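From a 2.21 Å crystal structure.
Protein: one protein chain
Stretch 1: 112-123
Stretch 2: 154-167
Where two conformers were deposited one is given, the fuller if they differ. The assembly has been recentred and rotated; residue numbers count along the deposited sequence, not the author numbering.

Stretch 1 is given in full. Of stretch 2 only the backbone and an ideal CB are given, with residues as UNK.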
# COMPACT_ATOMS: atom_id res chain seq x y z
N SER A 112 0.01 4.75 2.89
CA SER A 112 -0.21 6.18 3.11
C SER A 112 -0.31 6.58 4.59
O SER A 112 -1.39 6.86 5.08
CB SER A 112 -1.48 6.62 2.38
OG SER A 112 -1.35 6.45 0.99
N PRO A 113 0.83 6.61 5.30
CA PRO A 113 0.83 7.00 6.72
C PRO A 113 0.36 8.43 6.96
O PRO A 113 -0.08 8.76 8.06
CB PRO A 113 2.30 6.83 7.14
CG PRO A 113 3.08 6.79 5.87
CD PRO A 113 2.17 6.20 4.84
N TRP A 114 0.46 9.27 5.92
CA TRP A 114 0.02 10.67 5.96
C TRP A 114 -1.49 10.84 5.80
O TRP A 114 -2.02 11.93 6.03
CB TRP A 114 0.72 11.47 4.84
CG TRP A 114 0.53 10.86 3.48
CD1 TRP A 114 -0.54 11.04 2.64
CD2 TRP A 114 1.41 9.95 2.82
NE1 TRP A 114 -0.37 10.29 1.50
CE2 TRP A 114 0.82 9.61 1.58
CE3 TRP A 114 2.65 9.39 3.15
CZ2 TRP A 114 1.42 8.74 0.68
CZ3 TRP A 114 3.25 8.51 2.25
CH2 TRP A 114 2.63 8.20 1.03
N PHE A 115 -2.19 9.78 5.40
CA PHE A 115 -3.60 9.87 4.99
C PHE A 115 -4.48 10.58 6.02
O PHE A 115 -4.62 10.12 7.14
CB PHE A 115 -4.15 8.46 4.70
CG PHE A 115 -5.56 8.45 4.18
CD1 PHE A 115 -5.85 8.90 2.91
CD2 PHE A 115 -6.60 7.99 4.98
CE1 PHE A 115 -7.16 8.89 2.43
CE2 PHE A 115 -7.91 7.97 4.51
CZ PHE A 115 -8.19 8.42 3.23
N GLY A 116 -5.05 11.71 5.62
CA GLY A 116 -5.95 12.48 6.48
C GLY A 116 -5.24 13.21 7.61
O GLY A 116 -5.80 13.36 8.69
N ARG A 117 -4.02 13.67 7.36
CA ARG A 117 -3.22 14.36 8.37
C ARG A 117 -2.69 15.69 7.85
O ARG A 117 -2.79 16.00 6.66
CB ARG A 117 -2.03 13.50 8.80
CG ARG A 117 -2.39 12.12 9.34
CD ARG A 117 -1.13 11.37 9.74
NE ARG A 117 -0.41 12.03 10.83
CZ ARG A 117 -0.77 12.00 12.11
NH1 ARG A 117 -1.85 11.33 12.50
NH2 ARG A 117 -0.04 12.63 13.01
N LYS A 118 -2.11 16.46 8.77
CA LYS A 118 -1.38 17.68 8.42
C LYS A 118 0.12 17.49 8.60
O LYS A 118 0.85 18.45 8.76
CB LYS A 118 -1.89 18.87 9.25
CG LYS A 118 -3.30 19.32 8.89
CD LYS A 118 -4.35 18.64 9.76
CE LYS A 118 -4.52 19.34 11.11
NZ LYS A 118 -5.16 20.68 11.00
N ASP A 119 0.56 16.23 8.55
CA ASP A 119 1.98 15.88 8.66
C ASP A 119 2.23 14.47 8.07
O ASP A 119 1.27 13.73 7.83
CB ASP A 119 2.44 15.95 10.12
CG ASP A 119 1.75 14.93 11.01
OD1 ASP A 119 2.04 13.71 10.89
OD2 ASP A 119 0.93 15.35 11.86
N PRO A 120 3.50 14.10 7.83
CA PRO A 120 3.82 12.82 7.19
C PRO A 120 3.31 11.57 7.90
O PRO A 120 3.04 10.56 7.24
CB PRO A 120 5.35 12.81 7.17
CG PRO A 120 5.74 14.23 7.20
CD PRO A 120 4.71 14.94 8.02
N GLY A 121 3.20 11.62 9.22
CA GLY A 121 2.81 10.45 10.00
C GLY A 121 3.90 9.40 10.00
O GLY A 121 3.64 8.21 10.15
N PHE A 122 5.13 9.86 9.84
CA PHE A 122 6.28 8.99 9.64
C PHE A 122 7.51 9.79 10.04
O PHE A 122 7.65 10.96 9.67
CB PHE A 122 6.35 8.58 8.16
CG PHE A 122 7.13 7.32 7.91
CD1 PHE A 122 6.58 6.09 8.23
CD2 PHE A 122 8.38 7.36 7.31
CE1 PHE A 122 7.28 4.92 7.99
CE2 PHE A 122 9.08 6.19 7.06
CZ PHE A 122 8.53 4.98 7.39
N ASP A 123 8.40 9.16 10.81
CA ASP A 123 9.57 9.83 11.37
C ASP A 123 10.75 8.85 11.49
O ASP A 123 10.62 7.68 11.15
CB ASP A 123 9.22 10.43 12.73
CG ASP A 123 8.62 9.42 13.71
OD1 ASP A 123 8.65 8.19 13.43
OD2 ASP A 123 8.11 9.85 14.77
N UNK A 154 0.01 19.78 -0.17
CA UNK A 154 0.20 19.29 1.20
C UNK A 154 0.56 17.80 1.17
O UNK A 154 1.49 17.37 1.85
CB UNK A 154 -1.06 19.52 2.04
N UNK A 155 -0.20 17.04 0.39
CA UNK A 155 0.05 15.60 0.22
C UNK A 155 1.44 15.35 -0.36
O UNK A 155 2.18 14.52 0.15
CB UNK A 155 -1.01 14.98 -0.69
N UNK A 156 1.79 16.07 -1.43
CA UNK A 156 3.10 15.90 -2.08
C UNK A 156 4.25 16.17 -1.11
O UNK A 156 5.25 15.44 -1.13
CB UNK A 156 3.22 16.83 -3.29
N UNK A 157 4.11 17.21 -0.28
CA UNK A 157 5.12 17.49 0.75
C UNK A 157 5.30 16.31 1.70
O UNK A 157 6.43 15.94 2.03
CB UNK A 157 4.73 18.74 1.55
N UNK A 158 4.19 15.71 2.13
CA UNK A 158 4.23 14.59 3.06
C UNK A 158 4.87 13.37 2.42
O UNK A 158 5.62 12.64 3.07
CB UNK A 158 2.82 14.25 3.55
N UNK A 159 4.55 13.14 1.15
CA UNK A 159 5.14 12.05 0.39
C UNK A 159 6.64 12.24 0.20
O UNK A 159 7.39 11.27 0.24
CB UNK A 159 4.45 11.93 -0.97
N UNK A 160 7.07 13.48 -0.01
CA UNK A 160 8.49 13.81 -0.09
C UNK A 160 9.21 13.53 1.23
O UNK A 160 10.29 12.96 1.21
CB UNK A 160 8.67 15.28 -0.48
N UNK A 161 8.61 13.92 2.35
CA UNK A 161 9.22 13.68 3.67
C UNK A 161 9.34 12.19 3.96
O UNK A 161 10.36 11.72 4.46
CB UNK A 161 8.40 14.36 4.77
N UNK A 162 8.28 11.44 3.66
CA UNK A 162 8.26 10.01 3.86
C UNK A 162 9.26 9.30 2.95
O UNK A 162 9.94 8.36 3.37
CB UNK A 162 6.85 9.47 3.62
N UNK A 163 9.35 9.73 1.70
CA UNK A 163 10.31 9.14 0.77
C UNK A 163 11.75 9.31 1.27
O UNK A 163 12.52 8.37 1.25
CB UNK A 163 10.16 9.77 -0.62
N UNK A 164 12.09 10.52 1.72
CA UNK A 164 13.45 10.82 2.18
C UNK A 164 13.85 9.93 3.36
O UNK A 164 14.99 9.52 3.48
CB UNK A 164 13.56 12.29 2.58
N UNK A 165 12.88 9.66 4.24
CA UNK A 165 13.07 8.76 5.38
C UNK A 165 13.17 7.31 4.93
O UNK A 165 14.10 6.61 5.31
CB UNK A 165 11.92 8.92 6.38
N UNK A 166 12.20 6.87 4.13
CA UNK A 166 12.20 5.54 3.52
C UNK A 166 13.53 5.25 2.83
O UNK A 166 14.10 4.16 3.00
CB UNK A 166 11.05 5.41 2.52
N UNK A 167 14.02 6.21 2.06
CA UNK A 167 15.26 6.04 1.31
C UNK A 167 16.47 5.92 2.24
O UNK A 167 17.34 5.06 2.01
CB UNK A 167 15.46 7.21 0.35

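Stretch 2 is helical throughout, so every position has helical backbone angles and most side chains fit the backbone alone. Residues 118 to 123 of stretch 1, without regular structure, run alongside it in the same direction, and no hydrogen bond joins the two.

Position 154 points toward stretch 1, but its ideal CB has nothing of that stretch within 5.5 Å. Many residues would suit, polar ones included. It is Gln154, which makes no contact.

Position 155 points sideways, its ideal CB 5.2 Å from Trp114 CD1. A medium aliphatic chain could reach the indole. It is Ile155; its CG2 lies 4.0 Å from Trp114 NE1, which is buried here without a polar partner.

Position 156 is out of reach and 157 points sideways with nothing of stretch 1 within 5.5 Å of its ideal CB; many residues would suit either. They are Leu156 and Arg157, neither in contact.

Position 158 points toward stretch 1. Its ideal CB is 3.7 Å from Trp114 CB and 4.0 Å from Pro120 CA. Beyond lies a hollow lined by backbone from Arg117 to Pro120, suited to a flat ring or a large aliphatic chain. It is Phe158. Its CZ comes to 3.3 Å from Lys118 C, and Asp119 N lies over one ring face, 3.4 Å from Phe158 CZ.

Position 159 points sideways, its ideal CB 4.6 Å from Trp114 CH2. A long, flexible apolar chain could lie along the indole. It is Met159: its CG sits over the face of the six-membered ring, and its CE reaches 3.4 Å from Trp114 CZ2.

Position 160 is out of reach and open to many residues. It is Met160.

Position 161 points toward Pro120, its ideal CB 3.6 Å from Pro120 CG. Any chain with a methylene here would pack, including long polar ones. It is Lys161, whose CB rests against that ring carbon.

Position 162 points between Trp114, Pro120 and Phe122. Small or beta-branched residues such as Ala, Ser, Val or Thr would suit. It is Thr162. Its CG2 lies 3.8 Å from Phe122 CD2. Its OG1 donates to Phe158 O at 3.0 Å, satisfying the hydroxyl within the helix.

Position 163 points away and 164 is out of reach, so many residues, large or polar, would suit. They are Trp163 and Gln164.

Position 165 faces Phe122, its ideal CB 4.0 Å from Phe122 CD2. Leucine, isoleucine or methionine would suit. It is Leu165; its CD1 meets Phe122 CD2 at 3.8 Å.

Position 166 points sideways near the same ring, favouring a modest apolar group. It is Val166.

Position 167 is out of reach, so stretch 1 does not limit the choice. It is Lys167.

Stretch 2 (154-167) QILRFMMKTWQLVK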
# COMPACT_ATOMS: atom_id res chain seq x y z
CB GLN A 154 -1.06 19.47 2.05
CG GLN A 154 -1.70 20.86 2.02
CD GLN A 154 -0.69 21.99 2.08
OE1 GLN A 154 -0.56 22.79 1.14
NE2 GLN A 154 0.03 22.07 3.20
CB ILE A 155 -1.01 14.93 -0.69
CG1 ILE A 155 -2.43 15.02 -0.09
CG2 ILE A 155 -0.66 13.48 -0.95
CD1 ILE A 155 -2.67 14.15 1.13
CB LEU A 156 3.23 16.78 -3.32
CG LEU A 156 2.45 16.31 -4.55
CD1 LEU A 156 2.28 17.43 -5.57
CD2 LEU A 156 3.11 15.10 -5.19
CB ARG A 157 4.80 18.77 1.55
CG ARG A 157 5.14 20.05 0.81
CD ARG A 157 5.12 21.30 1.69
NE ARG A 157 3.98 21.38 2.61
CZ ARG A 157 3.98 20.97 3.88
NH1 ARG A 157 2.89 21.10 4.62
NH2 ARG A 157 5.07 20.43 4.43
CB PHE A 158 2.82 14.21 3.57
CG PHE A 158 2.07 15.36 4.20
CD1 PHE A 158 2.73 16.36 4.89
CD2 PHE A 158 0.69 15.41 4.11
CE1 PHE A 158 2.02 17.41 5.47
CE2 PHE A 158 -0.03 16.45 4.68
CZ PHE A 158 0.64 17.45 5.36
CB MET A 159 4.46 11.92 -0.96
CG MET A 159 3.05 11.36 -0.89
SD MET A 159 2.33 11.18 -2.52
CE MET A 159 0.70 10.57 -2.11
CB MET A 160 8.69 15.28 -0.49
CG MET A 160 8.32 15.58 -1.93
SD MET A 160 8.32 17.35 -2.29
CE MET A 160 7.41 17.40 -3.84
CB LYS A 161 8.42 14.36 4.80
CG LYS A 161 8.39 15.88 4.75
CD LYS A 161 8.35 16.49 6.15
CE LYS A 161 7.81 17.92 6.15
NZ LYS A 161 8.22 18.69 7.36
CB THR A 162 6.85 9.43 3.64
OG1 THR A 162 5.92 10.07 4.52
CG2 THR A 162 6.83 7.95 3.89
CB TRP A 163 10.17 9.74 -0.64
CG TRP A 163 11.38 9.53 -1.50
CD1 TRP A 163 12.17 10.49 -2.04
CD2 TRP A 163 11.96 8.27 -1.88
NE1 TRP A 163 13.20 9.92 -2.75
CE2 TRP A 163 13.10 8.56 -2.67
CE3 TRP A 163 11.63 6.94 -1.63
CZ2 TRP A 163 13.90 7.55 -3.22
CZ3 TRP A 163 12.43 5.93 -2.18
CH2 TRP A 163 13.56 6.25 -2.96
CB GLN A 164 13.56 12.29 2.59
CG GLN A 164 13.49 13.28 1.42
CD GLN A 164 13.26 14.71 1.87
OE1 GLN A 164 13.88 15.18 2.83
NE2 GLN A 164 12.39 15.43 1.18
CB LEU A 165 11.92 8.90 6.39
CG LEU A 165 11.97 10.15 7.27
CD1 LEU A 165 10.63 10.41 7.95
CD2 LEU A 165 13.08 10.03 8.30
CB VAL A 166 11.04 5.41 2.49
CG1 VAL A 166 11.29 4.28 1.50
CG2 VAL A 166 9.70 5.22 3.19
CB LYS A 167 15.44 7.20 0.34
CG LYS A 167 16.54 6.99 -0.69
CD LYS A 167 17.67 7.98 -0.52
CE LYS A 167 18.55 8.05 -1.76
NZ LYS A 167 19.27 9.35 -1.84
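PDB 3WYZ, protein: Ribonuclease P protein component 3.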